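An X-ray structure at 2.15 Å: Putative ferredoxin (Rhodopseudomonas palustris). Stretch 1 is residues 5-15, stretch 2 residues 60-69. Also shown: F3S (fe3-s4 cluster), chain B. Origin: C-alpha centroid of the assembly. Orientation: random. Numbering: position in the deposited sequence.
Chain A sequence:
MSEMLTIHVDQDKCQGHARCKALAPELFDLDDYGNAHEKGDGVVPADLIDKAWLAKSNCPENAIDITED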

ATOM      1  N   LEU A   5       1.102 -13.137   2.982  1.00 20.58           N
ATOM      2  CA  LEU A   5       1.367 -11.698   2.520  1.00 22.03           C
ATOM      3  C   LEU A   5       0.794 -10.567   3.368  1.00 22.34           C
ATOM      4  O   LEU A   5      -0.396 -10.523   3.638  1.00 22.52           O
ATOM      5  N   THR A   6       1.674  -9.650   3.793  1.00 23.96           N
ATOM      6  CA  THR A   6       1.300  -8.365   4.464  1.00 23.82           C
ATOM      7  C   THR A   6       1.928  -7.162   3.742  1.00 24.69           C
ATOM      8  O   THR A   6       2.949  -7.307   3.043  1.00 25.08           O
ATOM      9  N   ILE A   7       1.299  -5.990   3.904  1.00 25.31           N
ATOM     10  CA  ILE A   7       1.731  -4.736   3.287  1.00 25.13           C
ATOM     11  C   ILE A   7       2.239  -3.786   4.330  1.00 24.16           C
ATOM     12  O   ILE A   7       1.673  -3.722   5.400  1.00 24.49           O
ATOM     13  N   HIS A   8       3.273  -3.027   4.014  1.00 22.89           N
ATOM     14  CA  HIS A   8       3.679  -1.900   4.852  1.00 22.70           C
ATOM     15  C   HIS A   8       4.017  -0.684   4.011  1.00 21.74           C
ATOM     16  O   HIS A   8       4.703  -0.790   3.013  1.00 22.66           O
ATOM     17  N   VAL A   9       3.577   0.495   4.417  1.00 21.90           N
ATOM     18  CA  VAL A   9       4.079   1.726   3.779  1.00 20.05           C
ATOM     19  C   VAL A   9       5.094   2.375   4.652  1.00 21.26           C
ATOM     20  O   VAL A   9       4.821   2.676   5.806  1.00 23.32           O
ATOM     21  N   ASP A  10       6.268   2.645   4.134  1.00 22.34           N
ATOM     22  CA  ASP A  10       7.285   3.353   4.919  1.00 23.12           C
ATOM     23  C   ASP A  10       6.958   4.839   4.923  1.00 24.11           C
ATOM     24  O   ASP A  10       6.941   5.483   3.885  1.00 23.79           O
ATOM     25  N   GLN A  11       6.711   5.392   6.091  1.00 25.53           N
ATOM     26  CA  GLN A  11       6.254   6.742   6.181  1.00 27.42           C
ATOM     27  C   GLN A  11       7.294   7.742   5.726  1.00 29.23           C
ATOM     28  O   GLN A  11       6.960   8.815   5.214  1.00 28.50           O
ATOM     29  N   ASP A  12       8.569   7.407   5.901  1.00 31.21           N
ATOM     30  CA  ASP A  12       9.596   8.312   5.435  1.00 32.79           C
ATOM     31  C   ASP A  12       9.716   8.414   3.910  1.00 32.16           C
ATOM     32  O   ASP A  12       9.938   9.516   3.365  1.00 31.46           O
ATOM     33  N   LYS A  13       9.509   7.293   3.232  1.00 30.87           N
ATOM     34  CA  LYS A  13       9.467   7.283   1.783  1.00 29.36           C
ATOM     35  C   LYS A  13       8.190   7.856   1.157  1.00 28.23           C
ATOM     36  O   LYS A  13       8.273   8.541   0.164  1.00 29.34           O
ATOM     37  N   CYS A  14       7.015   7.602   1.727  1.00 26.46           N
ATOM     38  CA  CYS A  14       5.736   8.135   1.186  1.00 24.53           C
ATOM     39  C   CYS A  14       5.744   9.642   0.930  1.00 23.73           C
ATOM     40  O   CYS A  14       5.992  10.399   1.823  1.00 24.51           O
ATOM     41  N   GLN A  15       5.470  10.076  -0.289  1.00 23.81           N
ATOM     42  CA  GLN A  15       5.271  11.513  -0.600  1.00 22.49           C
ATOM     43  C   GLN A  15       3.795  11.801  -1.009  1.00 20.89           C
ATOM     44  O   GLN A  15       3.499  12.791  -1.678  1.00 19.55           O
ATOM     45  N   PRO A  60       5.813   5.648  -6.925  1.00 29.39           N
ATOM     46  CA  PRO A  60       7.019   6.358  -7.416  1.00 29.35           C
ATOM     47  C   PRO A  60       8.166   6.443  -6.428  1.00 28.94           C
ATOM     48  O   PRO A  60       9.290   6.621  -6.852  1.00 29.17           O
ATOM     49  N   GLU A  61       7.885   6.288  -5.131  1.00 28.90           N
ATOM     50  CA  GLU A  61       8.855   6.516  -4.063  1.00 29.30           C
ATOM     51  C   GLU A  61       9.452   5.229  -3.485  1.00 30.55           C
ATOM     52  O   GLU A  61      10.345   5.265  -2.573  1.00 30.80           O
ATOM     53  N   ASN A  62       8.960   4.105  -4.021  1.00 30.29           N
ATOM     54  CA  ASN A  62       9.294   2.741  -3.567  1.00 31.07           C
ATOM     55  C   ASN A  62       9.070   2.554  -2.086  1.00 29.70           C
ATOM     56  O   ASN A  62       9.853   1.927  -1.379  1.00 28.72           O
ATOM     57  N   ALA A  63       7.956   3.128  -1.651  1.00 29.02           N
ATOM     58  CA  ALA A  63       7.590   3.237  -0.246  1.00 27.94           C
ATOM     59  C   ALA A  63       6.903   1.981   0.303  1.00 27.33           C
ATOM     60  O   ALA A  63       6.838   1.833   1.505  1.00 27.25           O
ATOM     61  N   ILE A  64       6.432   1.079  -0.565  1.00 26.35           N
ATOM     62  CA  ILE A  64       5.659  -0.083  -0.129  1.00 26.63           C
ATOM     63  C   ILE A  64       6.499  -1.394  -0.047  1.00 27.57           C
ATOM     64  O   ILE A  64       7.122  -1.799  -1.014  1.00 27.77           O
ATOM     65  N   ASP A  65       6.464  -2.069   1.103  1.00 29.16           N
ATOM     66  CA  ASP A  65       7.046  -3.398   1.256  1.00 30.53           C
ATOM     67  C   ASP A  65       5.981  -4.442   1.320  1.00 30.41           C
ATOM     68  O   ASP A  65       5.003  -4.265   2.016  1.00 30.68           O
ATOM     69  N   ILE A  66       6.178  -5.557   0.643  1.00 30.11           N
ATOM     70  CA  ILE A  66       5.280  -6.660   0.833  1.00 31.09           C
ATOM     71  C   ILE A  66       6.100  -7.762   1.485  1.00 32.27           C
ATOM     72  O   ILE A  66       7.157  -8.107   0.973  1.00 32.41           O
ATOM     73  N   THR A  67       5.658  -8.260   2.636  1.00 32.88           N
ATOM     74  CA  THR A  67       6.291  -9.440   3.233  1.00 34.45           C
ATOM     75  C   THR A  67       5.616 -10.732   2.747  1.00 35.40           C
ATOM     76  O   THR A  67       4.410 -10.778   2.542  1.00 34.42           O
ATOM     77  N   GLU A  68       6.418 -11.777   2.566  1.00 37.92           N
ATOM     78  CA  GLU A  68       5.905 -13.064   2.135  1.00 40.58           C
ATOM     79  C   GLU A  68       6.259 -14.085   3.190  1.00 42.20           C
ATOM     80  O   GLU A  68       7.431 -14.160   3.611  1.00 42.41           O
ATOM     81  N   ASP A  69       5.248 -14.844   3.650  1.00 44.01           N
ATOM     82  CA  ASP A  69       5.472 -15.989   4.581  1.00 44.86           C
ATOM     83  C   ASP A  69       4.861 -17.362   4.213  1.00 46.08           C
ATOM     84  O   ASP A  69       3.655 -17.603   4.396  1.00 47.49           O
TER

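Strands 6-9 and 64-67 run antiparallel, so their side chains pair across the sheet and alternate between its faces. One face is apolar. Ile7 (chi1 m, chi2 m) spans two neighbours: its CG2 lies 3.9 Å from Ile64 CG2, while its CD1 reaches 3.7 Å from Ile66 CG1, so the forked side chain fills the hollow between the two isoleucines, both m,t. Beta-branched residues suit this surface, being broad close to the backbone. Val9 (t) continues the row more loosely, with CG2 4.4 Å from Ile64 CG1; CG1 turns to the Fe3-S4 cluster, 3.8 Å from F3S S3. At the other end, Leu5 (m,t) brings CD2 within 4.0 Å of Ile66 CG2.

The opposite face is polar. Thr6 and Thr67, both p, join hydroxyls in a hydrogen bond, OG1 to OG1, 2.8 Å. Next along, Asp65 OD2 sits at the edge of the His8 ring, 3.3 Å from CD2.

Beyond the strands, the small Ala63 fits beneath the turn: its CB lies 3.6 Å from both Lys13 CB and Cys14 N, a close approach by a single methyl. Asp10 (t) steadies that turn, its OD2 accepting a hydrogen bond from Asp12 N at 2.8 Å. Cys14 (t) points away from the second stretch, and its SG binds F3S FE1 at 2.3 Å.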

ATOM      1  CB  LEU A   5       1.004 -11.424   1.062  1.00 22.68           C
ATOM      2  CG  LEU A   5       1.507 -12.286  -0.105  1.00 24.69           C
ATOM      3  CD1 LEU A   5       1.010 -11.669  -1.327  1.00 24.36           C
ATOM      4  CD2 LEU A   5       3.010 -12.279  -0.177  1.00 26.53           C
ATOM      5  CB  THR A   6       1.600  -8.324   6.004  1.00 23.23           C
ATOM      6  OG1 THR A   6       2.978  -8.038   6.260  1.00 23.79           O
ATOM      7  CG2 THR A   6       1.250  -9.615   6.681  1.00 22.83           C
ATOM      8  CB  ILE A   7       0.560  -3.953   2.769  1.00 25.83           C
ATOM      9  CG1 ILE A   7      -0.214  -4.682   1.714  1.00 27.43           C
ATOM     10  CG2 ILE A   7       1.066  -2.697   2.130  1.00 27.46           C
ATOM     11  CD1 ILE A   7       0.405  -4.463   0.331  1.00 28.54           C
ATOM     12  CB  HIS A   8       4.879  -2.326   5.705  1.00 22.57           C
ATOM     13  CG  HIS A   8       5.554  -1.213   6.444  1.00 21.34           C
ATOM     14  ND1 HIS A   8       4.921  -0.469   7.421  1.00 19.88           N
ATOM     15  CD2 HIS A   8       6.827  -0.753   6.381  1.00 20.41           C
ATOM     16  CE1 HIS A   8       5.771   0.440   7.887  1.00 22.12           C
ATOM     17  NE2 HIS A   8       6.931   0.293   7.265  1.00 21.58           N
ATOM     18  CB  VAL A   9       2.944   2.740   3.576  1.00 20.07           C
ATOM     19  CG1 VAL A   9       3.457   3.984   2.860  1.00 16.77           C
ATOM     20  CG2 VAL A   9       1.768   2.089   2.851  1.00 16.22           C
ATOM     21  CB  ASP A  10       8.644   3.103   4.278  1.00 23.34           C
ATOM     22  CG  ASP A  10       9.814   3.759   5.022  1.00 26.12           C
ATOM     23  OD1 ASP A  10      10.925   3.211   4.897  1.00 29.33           O
ATOM     24  OD2 ASP A  10       9.670   4.809   5.685  1.00 26.69           O
ATOM     25  CB  GLN A  11       5.821   7.032   7.604  1.00 27.97           C
ATOM     26  CG  GLN A  11       4.538   6.311   8.016  1.00 30.12           C
ATOM     27  CD  GLN A  11       3.430   6.462   6.978  1.00 33.92           C
ATOM     28  OE1 GLN A  11       2.906   7.542   6.750  1.00 36.76           O
ATOM     29  NE2 GLN A  11       3.074   5.365   6.344  1.00 36.56           N
ATOM     30  CB  ASP A  12      10.930   8.031   6.111  1.00 35.32           C
ATOM     31  CG  ASP A  12      10.946   8.495   7.579  1.00 39.40           C
ATOM     32  OD1 ASP A  12      10.452   9.607   7.868  1.00 43.03           O
ATOM     33  OD2 ASP A  12      11.454   7.739   8.447  1.00 47.22           O
ATOM     34  CB  LYS A  13       9.755   5.883   1.274  1.00 29.24           C
ATOM     35  CG  LYS A  13      11.122   5.409   1.697  1.00 31.99           C
ATOM     36  CD  LYS A  13      11.160   3.934   1.651  1.00 35.43           C
ATOM     37  CE  LYS A  13      12.428   3.450   1.023  1.00 41.12           C
ATOM     38  NZ  LYS A  13      13.262   2.665   1.966  1.00 41.92           N
ATOM     39  CB  CYS A  14       4.577   7.811   2.134  1.00 23.44           C
ATOM     40  SG  CYS A  14       3.014   8.101   1.338  1.00 24.64           S
ATOM     41  CB  GLN A  15       6.206  11.951  -1.737  1.00 23.56           C
ATOM     42  CG  GLN A  15       7.731  11.874  -1.500  1.00 25.39           C
ATOM     43  CD  GLN A  15       8.141  12.440  -0.180  1.00 34.09           C
ATOM     44  OE1 GLN A  15       8.946  11.837   0.532  1.00 38.91           O
ATOM     45  NE2 GLN A  15       7.573  13.584   0.192  1.00 33.82           N
ATOM     46  CB  PRO A  60       6.475   7.773  -7.764  1.00 30.00           C
ATOM     47  CG  PRO A  60       4.961   7.559  -7.942  1.00 29.67           C
ATOM     48  CD  PRO A  60       4.648   6.558  -6.865  1.00 28.41           C
ATOM     49  CB  GLU A  61       8.207   7.319  -2.957  1.00 28.03           C
ATOM     50  CG  GLU A  61       7.585   8.653  -3.393  1.00 30.57           C
ATOM     51  CD  GLU A  61       8.569   9.643  -4.110  1.00 33.35           C
ATOM     52  OE1 GLU A  61       8.108  10.500  -4.925  1.00 32.55           O
ATOM     53  OE2 GLU A  61       9.803   9.562  -3.870  1.00 34.53           O
ATOM     54  CB  ASN A  62      10.690   2.282  -4.062  1.00 31.99           C
ATOM     55  CG  ASN A  62      10.736   2.151  -5.615  1.00 36.44           C
ATOM     56  OD1 ASN A  62       9.756   1.690  -6.295  1.00 39.92           O
ATOM     57  ND2 ASN A  62      11.842   2.596  -6.182  1.00 39.34           N
ATOM     58  CB  ALA A  63       6.704   4.447  -0.032  1.00 27.75           C
ATOM     59  CB  ILE A  64       4.373  -0.296  -1.017  1.00 25.60           C
ATOM     60  CG1 ILE A  64       3.483   0.968  -0.996  1.00 26.20           C
ATOM     61  CG2 ILE A  64       3.584  -1.586  -0.593  1.00 23.94           C
ATOM     62  CD1 ILE A  64       2.416   1.073  -2.109  1.00 21.07           C
ATOM     63  CB  ASP A  65       7.700  -3.540   2.603  1.00 31.72           C
ATOM     64  CG  ASP A  65       8.723  -2.518   2.859  1.00 34.00           C
ATOM     65  OD1 ASP A  65       9.523  -2.328   1.919  1.00 34.15           O
ATOM     66  OD2 ASP A  65       8.718  -1.950   4.011  1.00 38.34           O
ATOM     67  CB  ILE A  66       4.640  -7.070  -0.499  1.00 30.77           C
ATOM     68  CG1 ILE A  66       3.568  -6.080  -0.863  1.00 30.28           C
ATOM     69  CG2 ILE A  66       3.979  -8.429  -0.427  1.00 29.61           C
ATOM     70  CD1 ILE A  66       3.242  -6.144  -2.263  1.00 33.86           C
ATOM     71  CB  THR A  67       6.250  -9.458   4.776  1.00 34.27           C
ATOM     72  OG1 THR A  67       4.918  -9.797   5.197  1.00 36.60           O
ATOM     73  CG2 THR A  67       6.706  -8.143   5.390  1.00 32.68           C
ATOM     74  CB  GLU A  68       6.546 -13.450   0.816  1.00 41.33           C
ATOM     75  CG  GLU A  68       5.543 -13.767  -0.313  1.00 44.42           C
ATOM     76  CD  GLU A  68       6.198 -14.278  -1.602  1.00 47.95           C
ATOM     77  OE1 GLU A  68       6.062 -13.635  -2.683  1.00 46.31           O
ATOM     78  OE2 GLU A  68       6.844 -15.350  -1.513  1.00 51.32           O
ATOM     79  CB  ASP A  69       5.145 -15.584   6.008  1.00 44.68           C
ATOM     80  CG  ASP A  69       6.162 -14.639   6.554  1.00 43.66           C
ATOM     81  OD1 ASP A  69       7.293 -15.097   6.768  1.00 47.96           O
ATOM     82  OD2 ASP A  69       5.870 -13.446   6.728  1.00 42.96           O
TER
HETATM   83 FE1  F3S B 101       2.646   7.131  -0.729  1.00 23.42          FE
HETATM   84 FE3  F3S B 101       1.001   5.533  -1.881  1.00 21.93          FE
HETATM   85 FE4  F3S B 101       3.412   5.669  -2.703  1.00 25.64          FE
HETATM   86  S1  F3S B 101       0.524   7.577  -1.178  1.00 22.70           S
HETATM   87  S2  F3S B 101       4.007   7.833  -2.334  1.00 29.50           S
HETATM   88  S3  F3S B 101       2.742   4.945  -0.779  1.00 24.69           S
HETATM   89  S4  F3S B 101       1.643   5.648  -4.022  1.00 26.67           S